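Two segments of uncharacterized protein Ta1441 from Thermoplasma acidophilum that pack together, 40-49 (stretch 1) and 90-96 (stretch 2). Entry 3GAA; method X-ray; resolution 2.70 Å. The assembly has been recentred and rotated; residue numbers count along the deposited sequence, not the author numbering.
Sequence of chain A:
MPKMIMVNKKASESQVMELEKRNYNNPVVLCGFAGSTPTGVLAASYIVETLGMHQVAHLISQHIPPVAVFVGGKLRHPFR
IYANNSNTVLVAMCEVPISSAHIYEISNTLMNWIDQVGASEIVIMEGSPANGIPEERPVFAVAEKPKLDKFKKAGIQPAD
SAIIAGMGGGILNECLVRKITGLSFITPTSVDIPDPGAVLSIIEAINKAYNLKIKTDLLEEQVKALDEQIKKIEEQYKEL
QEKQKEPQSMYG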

ATOM      1  N   GLY A  40      33.422 -25.726  -1.244  1.00 33.17           N
ATOM      2  CA  GLY A  40      32.960 -24.473  -0.615  1.00 32.18           C
ATOM      3  C   GLY A  40      32.404 -24.611   0.815  1.00 31.85           C
ATOM      4  O   GLY A  40      32.824 -23.889   1.724  1.00 30.87           O
ATOM      5  N   VAL A  41      31.458 -25.539   1.015  1.00 31.42           N
ATOM      6  CA  VAL A  41      30.852 -25.775   2.347  1.00 30.75           C
ATOM      7  C   VAL A  41      31.878 -26.369   3.308  1.00 30.05           C
ATOM      8  O   VAL A  41      31.902 -26.070   4.498  1.00 30.34           O
ATOM      9  CB  VAL A  41      29.599 -26.682   2.279  1.00 30.25           C
ATOM     10  CG1 VAL A  41      28.472 -25.999   1.491  1.00 31.17           C
ATOM     11  CG2 VAL A  41      29.927 -27.921   1.607  1.00 31.04           C
ATOM     12  N   LEU A  42      32.758 -27.196   2.792  1.00 29.41           N
ATOM     13  CA  LEU A  42      33.833 -27.692   3.612  1.00 28.74           C
ATOM     14  C   LEU A  42      34.749 -26.584   4.033  1.00 28.21           C
ATOM     15  O   LEU A  42      35.148 -26.563   5.166  1.00 30.01           O
ATOM     16  CB  LEU A  42      34.598 -28.779   2.886  1.00 29.24           C
ATOM     17  CG  LEU A  42      33.823 -30.099   2.703  1.00 29.47           C
ATOM     18  CD1 LEU A  42      34.706 -31.075   1.915  1.00 25.35           C
ATOM     19  CD2 LEU A  42      33.409 -30.700   4.045  1.00 26.72           C
ATOM     20  N   ALA A  43      35.105 -25.650   3.169  1.00 27.61           N
ATOM     21  CA  ALA A  43      35.906 -24.506   3.649  1.00 27.29           C
ATOM     22  C   ALA A  43      35.122 -23.687   4.688  1.00 26.34           C
ATOM     23  O   ALA A  43      35.610 -23.454   5.766  1.00 24.31           O
ATOM     24  CB  ALA A  43      36.390 -23.610   2.484  1.00 27.62           C
ATOM     25  N   ALA A  44      33.886 -23.308   4.338  1.00 26.71           N
ATOM     26  CA  ALA A  44      32.997 -22.512   5.197  1.00 26.72           C
ATOM     27  C   ALA A  44      33.014 -23.141   6.541  1.00 27.70           C
ATOM     28  O   ALA A  44      33.410 -22.485   7.497  1.00 30.12           O
ATOM     29  CB  ALA A  44      31.572 -22.471   4.694  1.00 25.82           C
ATOM     30  N   SER A  45      32.654 -24.417   6.634  1.00 27.17           N
ATOM     31  CA  SER A  45      32.645 -25.082   7.935  1.00 26.77           C
ATOM     32  C   SER A  45      33.956 -25.070   8.644  1.00 26.05           C
ATOM     33  O   SER A  45      34.003 -24.730   9.830  1.00 25.78           O
ATOM     34  CB  SER A  45      32.255 -26.499   7.787  1.00 26.65           C
ATOM     35  OG  SER A  45      30.985 -26.455   7.266  1.00 27.43           O
ATOM     36  N   TYR A  46      35.009 -25.452   7.935  1.00 25.21           N
ATOM     37  CA  TYR A  46      36.321 -25.396   8.525  1.00 25.13           C
ATOM     38  C   TYR A  46      36.559 -24.048   9.157  1.00 25.19           C
ATOM     39  O   TYR A  46      36.881 -23.998  10.316  1.00 25.47           O
ATOM     40  CB  TYR A  46      37.405 -25.639   7.509  1.00 24.78           C
ATOM     41  CG  TYR A  46      38.773 -25.621   8.132  1.00 25.80           C
ATOM     42  CD1 TYR A  46      39.604 -24.534   7.971  1.00 28.83           C
ATOM     43  CD2 TYR A  46      39.230 -26.686   8.907  1.00 25.83           C
ATOM     44  CE1 TYR A  46      40.875 -24.514   8.542  1.00 29.60           C
ATOM     45  CE2 TYR A  46      40.490 -26.672   9.473  1.00 28.79           C
ATOM     46  CZ  TYR A  46      41.307 -25.567   9.279  1.00 29.35           C
ATOM     47  OH  TYR A  46      42.552 -25.482   9.830  1.00 31.53           O
ATOM     48  N   ILE A  47      36.382 -22.949   8.420  1.00 25.06           N
ATOM     49  CA  ILE A  47      36.876 -21.705   8.938  1.00 25.11           C
ATOM     50  C   ILE A  47      35.988 -21.269  10.129  1.00 24.95           C
ATOM     51  O   ILE A  47      36.479 -20.761  11.125  1.00 23.21           O
ATOM     52  CB  ILE A  47      37.210 -20.566   7.832  1.00 25.40           C
ATOM     53  CG1 ILE A  47      36.256 -19.414   7.942  1.00 29.41           C
ATOM     54  CG2 ILE A  47      37.312 -20.992   6.319  1.00 23.69           C
ATOM     55  CD1 ILE A  47      36.657 -18.435   9.071  1.00 33.87           C
ATOM     56  N   VAL A  48      34.686 -21.518  10.036  1.00 26.15           N
ATOM     57  CA  VAL A  48      33.734 -21.274  11.131  1.00 26.68           C
ATOM     58  C   VAL A  48      34.250 -21.917  12.381  1.00 27.64           C
ATOM     59  O   VAL A  48      34.387 -21.274  13.421  1.00 29.40           O
ATOM     60  CB  VAL A  48      32.350 -21.922  10.888  1.00 26.93           C
ATOM     61  CG1 VAL A  48      31.608 -22.071  12.182  1.00 26.14           C
ATOM     62  CG2 VAL A  48      31.486 -21.092   9.909  1.00 27.45           C
ATOM     63  N   GLU A  49      34.563 -23.192  12.302  1.00 28.06           N
ATOM     64  CA  GLU A  49      35.144 -23.857  13.450  1.00 28.33           C
ATOM     65  C   GLU A  49      36.483 -23.270  13.844  1.00 27.38           C
ATOM     66  O   GLU A  49      36.711 -23.039  15.011  1.00 27.61           O
ATOM     67  CB  GLU A  49      35.313 -25.337  13.208  1.00 29.25           C
ATOM     68  CG  GLU A  49      35.676 -26.109  14.515  1.00 34.58           C
ATOM     69  CD  GLU A  49      37.173 -26.009  14.900  1.00 42.85           C
ATOM     70  OE1 GLU A  49      38.010 -25.758  13.973  1.00 49.43           O
ATOM     71  OE2 GLU A  49      37.520 -26.163  16.119  1.00 45.14           O
ATOM     72  N   LEU A  90      32.930 -12.476   8.174  1.00 34.32           N
ATOM     73  CA  LEU A  90      31.724 -13.217   8.244  1.00 34.54           C
ATOM     74  C   LEU A  90      31.883 -14.450   7.370  1.00 34.42           C
ATOM     75  O   LEU A  90      32.686 -14.474   6.413  1.00 34.46           O
ATOM     76  CB  LEU A  90      30.548 -12.373   7.763  1.00 35.14           C
ATOM     77  CG  LEU A  90      30.249 -11.037   8.463  1.00 35.95           C
ATOM     78  CD1 LEU A  90      29.005 -10.472   7.874  1.00 37.81           C
ATOM     79  CD2 LEU A  90      30.058 -11.161   9.931  1.00 34.63           C
ATOM     80  N   VAL A  91      31.119 -15.479   7.697  1.00 33.60           N
ATOM     81  CA  VAL A  91      30.974 -16.615   6.796  1.00 33.32           C
ATOM     82  C   VAL A  91      29.493 -16.894   6.539  1.00 34.19           C
ATOM     83  O   VAL A  91      28.686 -16.923   7.450  1.00 33.42           O
ATOM     84  CB  VAL A  91      31.634 -17.905   7.310  1.00 33.40           C
ATOM     85  CG1 VAL A  91      31.143 -19.084   6.435  1.00 29.68           C
ATOM     86  CG2 VAL A  91      33.225 -17.736   7.408  1.00 30.45           C
ATOM     87  N   ALA A  92      29.153 -17.049   5.270  1.00 35.11           N
ATOM     88  CA  ALA A  92      27.819 -17.348   4.875  1.00 35.50           C
ATOM     89  C   ALA A  92      27.937 -18.726   4.296  1.00 36.08           C
ATOM     90  O   ALA A  92      28.780 -18.946   3.429  1.00 35.93           O
ATOM     91  CB  ALA A  92      27.366 -16.349   3.842  1.00 35.14           C
ATOM     92  N   MET A  93      27.153 -19.666   4.807  1.00 37.09           N
ATOM     93  CA  MET A  93      27.149 -21.022   4.244  1.00 38.59           C
ATOM     94  C   MET A  93      25.797 -21.584   4.115  1.00 38.46           C
ATOM     95  O   MET A  93      24.942 -21.381   4.972  1.00 38.21           O
ATOM     96  CB  MET A  93      27.945 -22.036   5.055  1.00 39.45           C
ATOM     97  CG  MET A  93      27.468 -22.344   6.480  1.00 42.18           C
ATOM     98  SD  MET A  93      28.753 -23.458   7.130  1.00 49.52           S
ATOM     99  CE  MET A  93      28.606 -23.553   8.909  1.00 48.70           C
ATOM    100  N   CYS A  94      25.641 -22.355   3.049  1.00 38.28           N
ATOM    101  CA  CYS A  94      24.436 -23.096   2.828  1.00 37.82           C
ATOM    102  C   CYS A  94      24.707 -24.562   2.506  1.00 36.39           C
ATOM    103  O   CYS A  94      25.372 -24.873   1.540  1.00 35.81           O
ATOM    104  CB  CYS A  94      23.665 -22.435   1.715  1.00 38.46           C
ATOM    105  SG  CYS A  94      21.979 -23.126   1.653  1.00 42.27           S
ATOM    106  N   GLU A  95      24.183 -25.450   3.328  1.00 35.70           N
ATOM    107  CA  GLU A  95      24.544 -26.857   3.279  1.00 35.85           C
ATOM    108  C   GLU A  95      23.752 -27.723   2.304  1.00 35.75           C
ATOM    109  O   GLU A  95      23.991 -28.923   2.241  1.00 35.85           O
ATOM    110  CB  GLU A  95      24.365 -27.451   4.658  1.00 36.05           C
ATOM    111  CG  GLU A  95      25.209 -26.764   5.714  1.00 38.87           C
ATOM    112  CD  GLU A  95      25.314 -27.536   7.054  1.00 42.17           C
ATOM    113  OE1 GLU A  95      24.296 -27.571   7.781  1.00 43.52           O
ATOM    114  OE2 GLU A  95      26.422 -28.051   7.418  1.00 45.85           O
ATOM    115  N   VAL A  96      22.782 -27.144   1.598  1.00 35.39           N
ATOM    116  CA  VAL A  96      21.891 -27.892   0.741  1.00 35.46           C
ATOM    117  C   VAL A  96      21.725 -27.099  -0.540  1.00 36.74           C
ATOM    118  O   VAL A  96      21.738 -25.891  -0.526  1.00 37.69           O
ATOM    119  CB  VAL A  96      20.506 -28.218   1.416  1.00 35.22           C
ATOM    120  CG1 VAL A  96      20.722 -28.885   2.759  1.00 35.06           C
ATOM    121  CG2 VAL A  96      19.617 -27.007   1.571  1.00 32.79           C
TER

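Residues 40-49 form part of a helix, and residues 90-94 part of a strand. Their axes approach to 8.4 Å with 135° between the N-to-C directions, so the helix runs obliquely against the strand and more nearly antiparallel than parallel. The backbones come nearest at Ala44 and Met93, where CA lies 6.1 Å from CA. At this point Ala44 presents only a methyl group: its CB sits 3.7 Å from Met93 CB and 3.8 Å from Val91 CG1, touching two strand residues whose CA-to-CB bonds both point toward the helix. Ala92, between them, points away, as strand alternation requires.

Larger side chains fill the space around this low point. Val91 points toward the helix, placing CG2 3.5 Å from Ile47 CG1 and CG1 4.0 Å from Val48 CG2, so its two methyls meet different helix residues while CG1 also borders Ala44. Ile47 leaves the helix sideways, yet its end comes nearer the strand; its chi1 of 112° lies between the usual wells. Met93, with chi1 p and both later torsions t, extends along the helix flank. Met93 CE lies 3.9 Å from Val48 CG2, and Met93 SD lies 3.7 Å from Ser45 OG. Ser45 OG donates a hydrogen bond to Val41 O, 2.9 Å away, which holds the hydroxyl against its own helix.

Toward the strand's end, the CA-to-CB bond of Val41 points toward the strand segment, and Val41 CG1 lies 3.3 Å from Cys94 O, a close methyl-to-carbonyl contact, while the Cys94 side chain points away.

No hydrogen bond joins the stretches. Backbone bonds such as Val48 N to Ala44 O (3.0 Å) hold the helix internally, and the 351 Å² buried between the segments reflects mainly apolar shape matching, with Met93 and Val91 contributing the largest areas.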